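Local atomic coordinates of 4-alpha-glucanotransferase (Corynebacterium glutamicum, PDB entry 5B68), a protein that is an amylomaltase (disproportionating enzyme) that carries an N-terminal beta-sandwich domain ahead of a 4-alpha-glucanotransferase domain of the TIM-barrel clan. Residues R71-S76 / A155-I160; F87-H92 / A131-P136; I101-G106 / G142-H147. One frame throughout, in Å; residues are numbered along the deposited sequence.

How the contacts relate
All three contacts lie in the N-terminal beta-sandwich domain and reach one mixed sheet. Contact 1 encloses the other two along the chain, while contacts 2 and 3 cross, their segments alternating. The centres of contacts 1 and 2 are about 10 Å apart, those of contacts 1 and 3 about 11 Å, and those of contacts 2 and 3 about 16 Å. Strands 142-150 and 153-162 are sheet neighbours and tie contact 3 to contact 1; Pro72 and His90 tie contact 1 to contact 2. Phe87 of contact 2 packs on Leu146 of contact 3, so strand pairs distant in sequence share one apolar interior.

Contact 1: residues R71-S76 / A155-I160; sequences RPLPPS and AECGLI
Pro75 O and Gly158 N are joined through water 2, which donates to the carbonyl oxygen, 2.7 Å from water O to Pro75 O, and accepts from the amide, 2.9 Å from Gly158 N to water O. Water 1, farther back, lies within bonding distance of both backbones, 2.8 Å from its O to Pro74 O and 3.1 Å from its O to Glu156 O, though it has too few protons to serve every acceptor around it at once. No direct hydrogen bond crosses between 71-76 and 155-160. Pro72, Pro74 and Pro75 have no N-H to give; water 1 can offer Glu156 O a hydrogen instead, and water 2 takes the one from Gly158 N. Between them Cys157 turns inward. Its CB packs 3.2 Å from Pro74 O, and its SG, set between the backbone N and the carbonyl carbon (chi1 76°), lies 4.0 Å from Leu73 CB. The isobutyl end of Leu73 reaches across to the strand backbone, with CD1 3.6 Å from Glu156 CA and the methyl of Ala155 nearby. Pro72 CB meets that same methyl, 3.8 Å from Ala155 CB. The loop is also tied elsewhere, Arg71 by salt bridges to Glu68 and Glu437 and Ser76 OG by a bond to Ala436 O. On its other side, 155-160 is hydrogen-bonded to strand 142-150 through Cys157 and Leu146. The two backbones run in nearly the same direction, 13° apart, and beyond Ser76 the chain enters strand 76-80, where Val77 bonds to Gly158. Parallel pairing of the first strand of a sandwich with its last is consistent with the A'-G pairing of immunoglobulin-like folds, in keeping with the E-set clan of this domain.

Contact 2: residues F87-H92 / A131-P136; sequences FPVHVH and ASFKIP
The phenyl rings of Phe87 and Phe133 lie on the same side of the strand pair, and their side chains cross obliquely without stacking. Phe87 CZ touches Phe133 CB at 3.7 Å, while CD1 of Phe87 lies 3.4 Å from Phe133 O, which approaches the ring obliquely. The same ring meets the Ile135 side chain at about a right angle, with CE1 3.8 Å from Ile135 CG2. The first torsion of Phe87 sets CG between the backbone N and the carbonyl carbon (chi1 61°), and from there the ring leans across toward Phe133 and Ile135. The Phe133 ring is approached obliquely by Val89, whose CG2 branch packs 3.8 Å from Phe133 CD1. Beneath these side chains the backbones form two antiparallel hydrogen-bonded pairs. Phe87 N donates to Phe133 O at 2.9 Å, and Phe133 N returns a bond of 3.0 Å to Phe87 O; both are nearly linear at the hydrogen. Val89 and Ala131 exchange a second such couple, with 2.9 Å from Val89 N to Ala131 O. Between them Pro88 and Ser132 make a non-hydrogen-bonded pair, in which the missing proline N-H costs nothing to the ladder; a CA-H...O contact of 3.4 Å from Pro88 CA to Ala131 O fills in there. The strands are strongly twisted, their N-to-C directions 138° apart. On the face carrying Pro88, the hydroxyl of Ser132 bonds to Asn116. Phe87, Val89 and Phe133 all rest on Val99 of strand 98-102, and Leu73, from the loop before strand 76-80, packs on Phe87 and Val89. Strand 108-114 runs on the far flank of 126-134, giving backbone bonds to Ser132 and Lys134 and packing Val111 and Gln113 against Phe133.

Contact 3: residues I101-G106 / G142-H147; sequences IELEDG and GWHKLH
Leu103 lays CD2 squarely over one face of the His144 imidazole, 3.5 Å from the ring centroid and only 8° off its normal, a CH-pi contact between side chains that point the same way. The edge of that ring takes a bond from the next residue, Glu104 N to His144 ND1 at 2.9 Å. Glu104 then extends its own side chain alongside Trp143. With CG anti to the backbone N (chi1 -171°) and the chain straight beyond, its carboxylate reaches back to receive Trp143 N, 2.9 Å from OE2 and from above the carboxylate plane. OE2 also lies at the indole edge, the two planes 80° apart. The regular part of the pairing is at Glu102 and Lys145, where Glu102 N meets Lys145 O at 2.9 Å and Lys145 N returns the bond. Next to them Ile101 and Leu146 lie side by side, Ile101 CG1 3.6 Å from Leu146 CD2, and Glu102 CB sits at the edge of the His147 ring. Trp143 NE1 hydrogen-bonds Glu497, and Lys145 forms a salt bridge with Glu156. Side-chain bonds thus carry on the ladder where 101-106 leaves the strand for its type I turn. Because His144 ND1 accepts a hydrogen bond from Glu104 N and NE2 bonds to Pro140 O, the ring is probably neutral with its hydrogen on NE2.

Contact 1: residues R71-S76 / A155-I160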
ATOM      1  N   ARG A  71      28.738 -17.715  -2.452  1.00 20.17           N
ATOM      2  CA  ARG A  71      27.655 -17.292  -3.352  1.00 19.83           C
ATOM      3  C   ARG A  71      28.202 -17.103  -4.756  1.00 19.97           C
ATOM      4  O   ARG A  71      29.016 -16.206  -4.971  1.00 22.54           O
ATOM      5  CB  ARG A  71      27.088 -15.924  -2.913  1.00 20.04           C
ATOM      6  CG  ARG A  71      26.112 -15.936  -1.731  1.00 20.65           C
ATOM      7  CD  ARG A  71      25.408 -14.579  -1.630  1.00 19.97           C
ATOM      8  NE  ARG A  71      24.528 -14.517  -0.455  1.00 21.91           N
ATOM      9  CZ  ARG A  71      23.308 -15.055  -0.404  1.00 20.12           C
ATOM     10  NH1 ARG A  71      22.599 -14.937   0.743  1.00 21.61           N
ATOM     11  NH2 ARG A  71      22.818 -15.696  -1.435  1.00 21.67           N
ATOM     12  N   PRO A  72      27.768 -17.909  -5.688  1.00 20.50           N
ATOM     13  CA  PRO A  72      28.383 -17.784  -6.986  1.00 19.58           C
ATOM     14  C   PRO A  72      28.079 -16.443  -7.638  1.00 21.22           C
ATOM     15  O   PRO A  72      29.007 -15.791  -8.179  1.00 18.67           O
ATOM     16  CB  PRO A  72      27.811 -18.973  -7.763  1.00 21.75           C
ATOM     17  CG  PRO A  72      27.467 -19.990  -6.713  1.00 21.33           C
ATOM     18  CD  PRO A  72      26.943 -19.144  -5.580  1.00 20.03           C
ATOM     19  N   LEU A  73      26.806 -16.019  -7.571  1.00 18.29           N
ATOM     20  CA  LEU A  73      26.385 -14.684  -7.905  1.00 17.01           C
ATOM     21  C   LEU A  73      25.751 -14.055  -6.670  1.00 16.09           C
ATOM     22  O   LEU A  73      25.352 -14.778  -5.749  1.00 17.65           O
ATOM     23  CB  LEU A  73      25.357 -14.682  -9.021  1.00 17.52           C
ATOM     24  CG  LEU A  73      25.952 -14.960 -10.433  1.00 18.01           C
ATOM     25  CD1 LEU A  73      24.901 -15.317 -11.398  1.00 18.76           C
ATOM     26  CD2 LEU A  73      26.759 -13.751 -10.915  1.00 19.23           C
ATOM     27  N   PRO A  74      25.542 -12.746  -6.714  1.00 17.38           N
ATOM     28  CA  PRO A  74      24.805 -12.142  -5.608  1.00 16.32           C
ATOM     29  C   PRO A  74      23.367 -12.659  -5.613  1.00 16.54           C
ATOM     30  O   PRO A  74      22.874 -13.242  -6.614  1.00 16.34           O
ATOM     31  CB  PRO A  74      24.883 -10.640  -5.885  1.00 17.28           C
ATOM     32  CG  PRO A  74      26.060 -10.509  -6.783  1.00 17.01           C
ATOM     33  CD  PRO A  74      26.106 -11.735  -7.621  1.00 17.22           C
ATOM     34  N   PRO A  75      22.667 -12.460  -4.484  1.00 19.36           N
ATOM     35  CA  PRO A  75      21.227 -12.860  -4.472  1.00 18.72           C
ATOM     36  C   PRO A  75      20.477 -12.263  -5.648  1.00 17.82           C
ATOM     37  O   PRO A  75      19.718 -12.972  -6.300  1.00 18.61           O
ATOM     38  CB  PRO A  75      20.707 -12.218  -3.157  1.00 19.58           C
ATOM     39  CG  PRO A  75      21.917 -12.059  -2.320  1.00 20.35           C
ATOM     40  CD  PRO A  75      23.104 -11.816  -3.209  1.00 20.95           C
ATOM     41  N   SER A  76      20.717 -10.955  -5.902  1.00 16.04           N
ATOM     42  CA  SER A  76      20.328 -10.253  -7.137  1.00 16.60           C
ATOM     43  C   SER A  76      21.171  -8.966  -7.209  1.00 17.12           C
ATOM     44  O   SER A  76      21.833  -8.627  -6.242  1.00 18.82           O
ATOM     45  CB  SER A  76      18.851  -9.980  -7.205  1.00 18.36           C
ATOM     46  OG  SER A  76      18.385  -9.349  -6.003  1.00 18.44           O
ATOM     47  N   ALA A 155      24.854 -20.749 -12.333  1.00 23.62           N
ATOM     48  CA  ALA A 155      24.107 -19.877 -11.387  1.00 21.31           C
ATOM     49  C   ALA A 155      23.459 -18.747 -12.175  1.00 22.12           C
ATOM     50  O   ALA A 155      23.877 -18.416 -13.315  1.00 19.37           O
ATOM     51  CB  ALA A 155      24.995 -19.296 -10.301  1.00 21.54           C
ATOM     52  N   GLU A 156      22.419 -18.146 -11.592  1.00 19.87           N
ATOM     53  CA  GLU A 156      21.804 -16.993 -12.242  1.00 20.76           C
ATOM     54  C   GLU A 156      21.303 -16.085 -11.113  1.00 21.48           C
ATOM     55  O   GLU A 156      21.062 -16.550 -10.011  1.00 22.99           O
ATOM     56  CB  GLU A 156      20.632 -17.371 -13.153  1.00 24.18           C
ATOM     57  CG  GLU A 156      19.512 -18.104 -12.459  1.00 25.24           C
ATOM     58  CD  GLU A 156      18.331 -18.231 -13.404  1.00 34.60           C
ATOM     59  OE1 GLU A 156      17.342 -17.460 -13.267  1.00 36.49           O
ATOM     60  OE2 GLU A 156      18.477 -18.999 -14.365  1.00 34.48           O
ATOM     61  N   CYS A 157      21.175 -14.806 -11.395  1.00 21.93           N
ATOM     62  CA  CYS A 157      20.512 -13.900 -10.502  1.00 19.41           C
ATOM     63  C   CYS A 157      19.796 -12.809 -11.290  1.00 21.85           C
ATOM     64  O   CYS A 157      20.082 -12.586 -12.436  1.00 19.39           O
ATOM     65  CB  CYS A 157      21.446 -13.343  -9.450  1.00 17.15           C
ATOM     66  SG  CYS A 157      22.557 -12.067 -10.069  1.00 20.05           S
ATOM     67  N   GLY A 158      18.793 -12.162 -10.681  1.00 19.61           N
ATOM     68  CA  GLY A 158      18.162 -11.031 -11.355  1.00 19.65           C
ATOM     69  C   GLY A 158      19.167  -9.904 -11.414  1.00 19.12           C
ATOM     70  O   GLY A 158      19.981  -9.744 -10.510  1.00 22.25           O
ATOM     71  N   LEU A 159      19.059  -9.143 -12.477  1.00 17.41           N
ATOM     72  CA  LEU A 159      19.748  -7.891 -12.727  1.00 17.84           C
ATOM     73  C   LEU A 159      18.683  -6.886 -13.125  1.00 18.50           C
ATOM     74  O   LEU A 159      18.085  -6.997 -14.225  1.00 18.10           O
ATOM     75  CB  LEU A 159      20.768  -8.017 -13.875  1.00 18.31           C
ATOM     76  CG  LEU A 159      21.495  -6.718 -14.288  1.00 20.10           C
ATOM     77  CD1 LEU A 159      22.245  -6.041 -13.161  1.00 20.17           C
ATOM     78  CD2 LEU A 159      22.459  -6.917 -15.448  1.00 21.05           C
ATOM     79  N   ILE A 160      18.401  -5.946 -12.227  1.00 19.47           N
ATOM     80  CA  ILE A 160      17.230  -5.133 -12.329  1.00 18.28           C
ATOM     81  C   ILE A 160      17.688  -3.692 -12.455  1.00 17.39           C
ATOM     82  O   ILE A 160      18.381  -3.195 -11.583  1.00 21.77           O
ATOM     83  CB  ILE A 160      16.385  -5.324 -11.074  1.00 20.23           C
ATOM     84  CG1 ILE A 160      15.992  -6.827 -10.925  1.00 20.27           C
ATOM     85  CG2 ILE A 160      15.134  -4.479 -11.173  1.00 19.73           C
ATOM     86  CD1 ILE A 160      15.814  -7.222  -9.508  1.00 21.47           C
TER
HETATM   87  O   HOH W   1      22.333 -15.971  -7.192  1.00 29.17           O
HETATM   88  O   HOH W   2      17.781 -13.140  -8.200  1.00 20.53           O

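Contact 2: residues F87-H92 / A131-P136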
ATOM      1  N   PHE A  87      30.073  -5.988  -9.321  1.00 19.91           N
ATOM      2  CA  PHE A  87      29.561  -7.060  -8.419  1.00 19.28           C
ATOM      3  C   PHE A  87      30.611  -8.227  -8.344  1.00 18.70           C
ATOM      4  O   PHE A  87      31.419  -8.420  -9.260  1.00 22.22           O
ATOM      5  CB  PHE A  87      28.181  -7.588  -8.892  1.00 17.70           C
ATOM      6  CG  PHE A  87      28.192  -8.205 -10.252  1.00 18.14           C
ATOM      7  CD1 PHE A  87      28.116  -7.424 -11.411  1.00 18.18           C
ATOM      8  CD2 PHE A  87      28.355  -9.555 -10.399  1.00 17.04           C
ATOM      9  CE1 PHE A  87      28.202  -7.996 -12.657  1.00 19.04           C
ATOM     10  CE2 PHE A  87      28.434 -10.123 -11.669  1.00 17.66           C
ATOM     11  CZ  PHE A  87      28.329  -9.367 -12.789  1.00 20.61           C
ATOM     12  N   PRO A  88      30.572  -8.996  -7.264  1.00 19.02           N
ATOM     13  CA  PRO A  88      31.418 -10.158  -7.017  1.00 19.80           C
ATOM     14  C   PRO A  88      30.838 -11.431  -7.572  1.00 20.32           C
ATOM     15  O   PRO A  88      29.637 -11.620  -7.605  1.00 18.68           O
ATOM     16  CB  PRO A  88      31.539 -10.209  -5.483  1.00 21.20           C
ATOM     17  CG  PRO A  88      30.197  -9.687  -5.063  1.00 19.03           C
ATOM     18  CD  PRO A  88      29.794  -8.653  -6.061  1.00 18.60           C
ATOM     19  N   VAL A  89      31.709 -12.279  -8.084  1.00 20.14           N
ATOM     20  CA  VAL A  89      31.398 -13.654  -8.460  1.00 18.62           C
ATOM     21  C   VAL A  89      32.362 -14.581  -7.671  1.00 19.83           C
ATOM     22  O   VAL A  89      33.537 -14.222  -7.476  1.00 20.54           O
ATOM     23  CB  VAL A  89      31.618 -13.803  -9.959  1.00 21.85           C
ATOM     24  CG1 VAL A  89      31.705 -15.246 -10.416  1.00 25.30           C
ATOM     25  CG2 VAL A  89      30.499 -13.115 -10.747  1.00 24.03           C
ATOM     26  N   HIS A  90      31.876 -15.724  -7.194  1.00 20.07           N
ATOM     27  CA  HIS A  90      32.678 -16.720  -6.522  1.00 20.64           C
ATOM     28  C   HIS A  90      32.626 -18.006  -7.321  1.00 21.58           C
ATOM     29  O   HIS A  90      31.540 -18.501  -7.668  1.00 20.90           O
ATOM     30  CB  HIS A  90      32.188 -16.949  -5.116  1.00 20.13           C
ATOM     31  CG  HIS A  90      32.227 -15.712  -4.284  1.00 21.33           C
ATOM     32  ND1 HIS A  90      33.413 -15.161  -3.846  1.00 25.54           N
ATOM     33  CD2 HIS A  90      31.265 -14.842  -3.942  1.00 18.74           C
ATOM     34  CE1 HIS A  90      33.165 -14.053  -3.175  1.00 20.87           C
ATOM     35  NE2 HIS A  90      31.874 -13.819  -3.244  1.00 24.15           N
ATOM     36  N   VAL A  91      33.810 -18.548  -7.638  1.00 21.88           N
ATOM     37  CA  VAL A  91      33.945 -19.846  -8.343  1.00 21.32           C
ATOM     38  C   VAL A  91      35.014 -20.713  -7.635  1.00 22.70           C
ATOM     39  O   VAL A  91      35.867 -20.186  -6.897  1.00 20.05           O
ATOM     40  CB  VAL A  91      34.341 -19.683  -9.821  1.00 20.59           C
ATOM     41  CG1 VAL A  91      33.246 -19.049 -10.626  1.00 23.63           C
ATOM     42  CG2 VAL A  91      35.646 -18.895  -9.965  1.00 21.86           C
ATOM     43  N   HIS A  92      34.989 -22.034  -7.862  1.00 24.58           N
ATOM     44  CA  HIS A  92      36.106 -22.882  -7.382  1.00 26.06           C
ATOM     45  C   HIS A  92      37.423 -22.320  -7.987  1.00 24.93           C
ATOM     46  O   HIS A  92      37.481 -22.011  -9.154  1.00 25.76           O
ATOM     47  CB  HIS A  92      35.930 -24.297  -7.857  1.00 27.00           C
ATOM     48  CG  HIS A  92      34.765 -25.005  -7.258  1.00 28.66           C
ATOM     49  ND1 HIS A  92      33.789 -24.373  -6.512  1.00 31.25           N
ATOM     50  CD2 HIS A  92      34.380 -26.297  -7.351  1.00 27.71           C
ATOM     51  CE1 HIS A  92      32.856 -25.254  -6.168  1.00 28.30           C
ATOM     52  NE2 HIS A  92      33.195 -26.424  -6.665  1.00 31.43           N
ATOM     53  N   ALA A 131      36.075 -13.014  -8.155  1.00 19.79           N
ATOM     54  CA  ALA A 131      36.338 -12.067  -9.266  1.00 20.42           C
ATOM     55  C   ALA A 131      35.306 -10.956  -9.252  1.00 22.30           C
ATOM     56  O   ALA A 131      34.297 -11.066  -8.577  1.00 21.43           O
ATOM     57  CB  ALA A 131      36.309 -12.826 -10.562  1.00 22.09           C
ATOM     58  N   SER A 132      35.624  -9.835  -9.876  1.00 22.49           N
ATOM     59  CA  SER A 132      34.690  -8.706 -10.018  1.00 21.43           C
ATOM     60  C   SER A 132      34.358  -8.444 -11.442  1.00 20.39           C
ATOM     61  O   SER A 132      35.228  -8.517 -12.387  1.00 19.57           O
ATOM     62  CB  SER A 132      35.193  -7.422  -9.343  1.00 20.94           C
ATOM     63  OG  SER A 132      35.252  -7.489  -7.912  1.00 21.95           O
ATOM     64  N   PHE A 133      33.085  -8.184 -11.702  1.00 19.82           N
ATOM     65  CA  PHE A 133      32.639  -7.829 -13.054  1.00 19.20           C
ATOM     66  C   PHE A 133      31.784  -6.560 -12.983  1.00 22.08           C
ATOM     67  O   PHE A 133      31.212  -6.227 -11.939  1.00 23.60           O
ATOM     68  CB  PHE A 133      31.861  -8.938 -13.744  1.00 20.79           C
ATOM     69  CG  PHE A 133      32.673 -10.176 -13.983  1.00 20.69           C
ATOM     70  CD1 PHE A 133      32.792 -11.111 -12.972  1.00 21.53           C
ATOM     71  CD2 PHE A 133      33.345 -10.386 -15.163  1.00 22.04           C
ATOM     72  CE1 PHE A 133      33.561 -12.242 -13.136  1.00 25.28           C
ATOM     73  CE2 PHE A 133      34.106 -11.535 -15.357  1.00 21.95           C
ATOM     74  CZ  PHE A 133      34.204 -12.480 -14.352  1.00 21.34           C
ATOM     75  N   LYS A 134      31.737  -5.870 -14.106  1.00 20.59           N
ATOM     76  CA  LYS A 134      31.129  -4.576 -14.250  1.00 23.57           C
ATOM     77  C   LYS A 134      30.073  -4.660 -15.309  1.00 20.59           C
ATOM     78  O   LYS A 134      30.296  -5.122 -16.444  1.00 23.33           O
ATOM     79  CB  LYS A 134      32.215  -3.584 -14.693  1.00 25.34           C
ATOM     80  CG  LYS A 134      31.860  -2.149 -14.554  1.00 31.26           C
ATOM     81  CD  LYS A 134      33.085  -1.242 -14.769  1.00 34.76           C
ATOM     82  CE  LYS A 134      33.797  -1.494 -16.086  1.00 38.73           C
ATOM     83  NZ  LYS A 134      35.013  -0.617 -16.250  1.00 45.63           N
ATOM     84  N   ILE A 135      28.869  -4.228 -14.977  1.00 22.05           N
ATOM     85  CA  ILE A 135      27.845  -4.129 -15.973  1.00 22.36           C
ATOM     86  C   ILE A 135      28.033  -2.884 -16.887  1.00 21.97           C
ATOM     87  O   ILE A 135      28.577  -1.893 -16.423  1.00 23.53           O
ATOM     88  CB  ILE A 135      26.408  -4.155 -15.394  1.00 21.42           C
ATOM     89  CG1 ILE A 135      26.105  -2.898 -14.571  1.00 22.26           C
ATOM     90  CG2 ILE A 135      26.215  -5.368 -14.502  1.00 22.70           C
ATOM     91  CD1 ILE A 135      24.629  -2.870 -14.123  1.00 20.08           C
ATOM     92  N   PRO A 136      27.528  -2.963 -18.110  1.00 25.39           N
ATOM     93  CA  PRO A 136      27.515  -1.838 -19.037  1.00 28.34           C
ATOM     94  C   PRO A 136      26.607  -0.751 -18.508  1.00 27.46           C
ATOM     95  O   PRO A 136      25.665  -1.052 -17.822  1.00 23.37           O
ATOM     96  CB  PRO A 136      26.901  -2.418 -20.304  1.00 27.73           C
ATOM     97  CG  PRO A 136      26.917  -3.880 -20.147  1.00 27.29           C
ATOM     98  CD  PRO A 136      26.924  -4.163 -18.688  1.00 25.37           C
TER

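Contact 3: residues I101-G106 / G142-H147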
ATOM      1  N   ILE A 101      24.910 -11.360 -19.501  1.00 20.63           N
ATOM      2  CA  ILE A 101      23.602 -10.839 -19.230  1.00 23.25           C
ATOM      3  C   ILE A 101      22.608 -11.314 -20.274  1.00 23.68           C
ATOM      4  O   ILE A 101      22.875 -11.246 -21.491  1.00 23.71           O
ATOM      5  CB  ILE A 101      23.667  -9.291 -19.208  1.00 24.45           C
ATOM      6  CG1 ILE A 101      24.580  -8.789 -18.094  1.00 22.82           C
ATOM      7  CG2 ILE A 101      22.248  -8.689 -19.147  1.00 26.34           C
ATOM      8  CD1 ILE A 101      24.927  -7.329 -18.265  1.00 19.70           C
ATOM      9  N   GLU A 102      21.404 -11.706 -19.838  1.00 20.43           N
ATOM     10  CA  GLU A 102      20.282 -11.917 -20.738  1.00 22.32           C
ATOM     11  C   GLU A 102      19.263 -10.863 -20.353  1.00 23.37           C
ATOM     12  O   GLU A 102      18.791 -10.841 -19.251  1.00 21.42           O
ATOM     13  CB  GLU A 102      19.715 -13.344 -20.605  1.00 27.76           C
ATOM     14  CG  GLU A 102      18.422 -13.433 -21.436  1.00 36.29           C
ATOM     15  CD  GLU A 102      18.035 -14.798 -21.983  1.00 48.29           C
ATOM     16  OE1 GLU A 102      16.805 -15.061 -21.984  1.00 47.26           O
ATOM     17  OE2 GLU A 102      18.936 -15.559 -22.481  1.00 50.64           O
ATOM     18  N   LEU A 103      18.983  -9.955 -21.268  1.00 23.86           N
ATOM     19  CA  LEU A 103      17.969  -8.934 -21.036  1.00 23.91           C
ATOM     20  C   LEU A 103      16.564  -9.526 -21.019  1.00 23.67           C
ATOM     21  O   LEU A 103      16.295 -10.663 -21.461  1.00 22.87           O
ATOM     22  CB  LEU A 103      18.087  -7.838 -22.072  1.00 21.87           C
ATOM     23  CG  LEU A 103      19.371  -7.060 -22.099  1.00 23.51           C
ATOM     24  CD1 LEU A 103      19.236  -6.003 -23.182  1.00 27.08           C
ATOM     25  CD2 LEU A 103      19.732  -6.408 -20.774  1.00 23.28           C
ATOM     26  N   GLU A 104      15.643  -8.739 -20.505  1.00 22.70           N
ATOM     27  CA  GLU A 104      14.244  -9.090 -20.405  1.00 24.76           C
ATOM     28  C   GLU A 104      13.672  -9.517 -21.778  1.00 24.57           C
ATOM     29  O   GLU A 104      12.854 -10.416 -21.836  1.00 24.10           O
ATOM     30  CB  GLU A 104      13.448  -7.883 -19.870  1.00 24.14           C
ATOM     31  CG  GLU A 104      12.007  -8.247 -19.530  1.00 25.63           C
ATOM     32  CD  GLU A 104      11.266  -7.127 -18.760  1.00 26.88           C
ATOM     33  OE1 GLU A 104      10.055  -7.272 -18.617  1.00 33.88           O
ATOM     34  OE2 GLU A 104      11.838  -6.103 -18.394  1.00 23.56           O
ATOM     35  N   ASP A 105      14.098  -8.864 -22.843  1.00 26.35           N
ATOM     36  CA  ASP A 105      13.573  -9.117 -24.185  1.00 28.74           C
ATOM     37  C   ASP A 105      14.269 -10.244 -24.893  1.00 31.14           C
ATOM     38  O   ASP A 105      13.869 -10.550 -26.016  1.00 29.99           O
ATOM     39  CB  ASP A 105      13.581  -7.854 -25.046  1.00 29.53           C
ATOM     40  CG  ASP A 105      14.958  -7.360 -25.395  1.00 30.67           C
ATOM     41  OD1 ASP A 105      15.997  -7.966 -25.083  1.00 29.70           O
ATOM     42  OD2 ASP A 105      14.998  -6.304 -26.052  1.00 36.70           O
ATOM     43  N   GLY A 106      15.296 -10.844 -24.280  1.00 27.00           N
ATOM     44  CA  GLY A 106      16.014 -12.014 -24.849  1.00 27.45           C
ATOM     45  C   GLY A 106      17.378 -11.690 -25.460  1.00 29.39           C
ATOM     46  O   GLY A 106      18.140 -12.574 -25.784  1.00 32.82           O
ATOM     47  N   GLY A 142      14.496  -2.509 -16.703  1.00 18.91           N
ATOM     48  CA  GLY A 142      13.689  -3.719 -16.691  1.00 20.06           C
ATOM     49  C   GLY A 142      14.344  -4.846 -15.957  1.00 17.49           C
ATOM     50  O   GLY A 142      15.231  -4.665 -15.090  1.00 17.35           O
ATOM     51  N   TRP A 143      13.802  -6.022 -16.256  1.00 19.15           N
ATOM     52  CA  TRP A 143      14.021  -7.228 -15.495  1.00 17.09           C
ATOM     53  C   TRP A 143      14.870  -8.193 -16.280  1.00 21.02           C
ATOM     54  O   TRP A 143      14.372  -8.979 -17.044  1.00 19.22           O
ATOM     55  CB  TRP A 143      12.660  -7.859 -15.148  1.00 16.72           C
ATOM     56  CG  TRP A 143      11.897  -6.957 -14.288  1.00 17.28           C
ATOM     57  CD1 TRP A 143      11.076  -5.957 -14.679  1.00 17.93           C
ATOM     58  CD2 TRP A 143      11.956  -6.899 -12.872  1.00 17.71           C
ATOM     59  NE1 TRP A 143      10.595  -5.287 -13.592  1.00 18.01           N
ATOM     60  CE2 TRP A 143      11.125  -5.849 -12.466  1.00 16.46           C
ATOM     61  CE3 TRP A 143      12.620  -7.640 -11.905  1.00 16.01           C
ATOM     62  CZ2 TRP A 143      10.939  -5.532 -11.133  1.00 19.02           C
ATOM     63  CZ3 TRP A 143      12.434  -7.324 -10.593  1.00 18.27           C
ATOM     64  CH2 TRP A 143      11.609  -6.275 -10.211  1.00 19.35           C
ATOM     65  N   HIS A 144      16.170  -8.079 -16.066  1.00 18.02           N
ATOM     66  CA  HIS A 144      17.189  -8.871 -16.728  1.00 18.71           C
ATOM     67  C   HIS A 144      17.763  -9.966 -15.831  1.00 21.28           C
ATOM     68  O   HIS A 144      17.323 -10.146 -14.721  1.00 19.89           O
ATOM     69  CB  HIS A 144      18.293  -7.957 -17.242  1.00 19.52           C
ATOM     70  CG  HIS A 144      17.780  -6.697 -17.855  1.00 20.41           C
ATOM     71  ND1 HIS A 144      16.734  -6.682 -18.742  1.00 20.37           N
ATOM     72  CD2 HIS A 144      18.122  -5.407 -17.659  1.00 21.67           C
ATOM     73  CE1 HIS A 144      16.482  -5.442 -19.099  1.00 21.34           C
ATOM     74  NE2 HIS A 144      17.305  -4.647 -18.451  1.00 21.84           N
ATOM     75  N   LYS A 145      18.717 -10.715 -16.364  1.00 19.90           N
ATOM     76  CA  LYS A 145      19.390 -11.732 -15.600  1.00 21.69           C
ATOM     77  C   LYS A 145      20.893 -11.745 -15.819  1.00 22.45           C
ATOM     78  O   LYS A 145      21.351 -11.515 -16.909  1.00 22.44           O
ATOM     79  CB  LYS A 145      18.838 -13.095 -15.967  1.00 26.65           C
ATOM     80  CG  LYS A 145      17.438 -13.353 -15.458  1.00 30.91           C
ATOM     81  CD  LYS A 145      17.217 -14.833 -15.280  1.00 35.24           C
ATOM     82  CE  LYS A 145      15.797 -15.149 -14.870  1.00 40.96           C
ATOM     83  NZ  LYS A 145      15.485 -16.566 -15.180  1.00 42.14           N
ATOM     84  N   LEU A 146      21.624 -12.061 -14.763  1.00 20.15           N
ATOM     85  CA  LEU A 146      23.020 -12.386 -14.859  1.00 20.56           C
ATOM     86  C   LEU A 146      23.144 -13.900 -14.824  1.00 19.81           C
ATOM     87  O   LEU A 146      22.518 -14.566 -14.044  1.00 18.79           O
ATOM     88  CB  LEU A 146      23.825 -11.776 -13.723  1.00 20.21           C
ATOM     89  CG  LEU A 146      24.254 -10.331 -13.867  1.00 19.84           C
ATOM     90  CD1 LEU A 146      24.580  -9.712 -12.525  1.00 19.81           C
ATOM     91  CD2 LEU A 146      25.408 -10.188 -14.837  1.00 18.87           C
ATOM     92  N   HIS A 147      23.955 -14.422 -15.717  1.00 20.94           N
ATOM     93  CA  HIS A 147      24.193 -15.866 -15.784  1.00 19.97           C
ATOM     94  C   HIS A 147      25.671 -16.217 -15.642  1.00 20.02           C
ATOM     95  O   HIS A 147      26.538 -15.599 -16.314  1.00 20.61           O
ATOM     96  CB  HIS A 147      23.781 -16.354 -17.139  1.00 21.17           C
ATOM     97  CG  HIS A 147      22.328 -16.378 -17.367  1.00 23.45           C
ATOM     98  ND1 HIS A 147      21.544 -17.409 -16.922  1.00 23.66           N
ATOM     99  CD2 HIS A 147      21.510 -15.552 -18.050  1.00 26.91           C
ATOM    100  CE1 HIS A 147      20.299 -17.207 -17.297  1.00 26.35           C
ATOM    101  NE2 HIS A 147      20.248 -16.098 -17.992  1.00 28.08           N
TER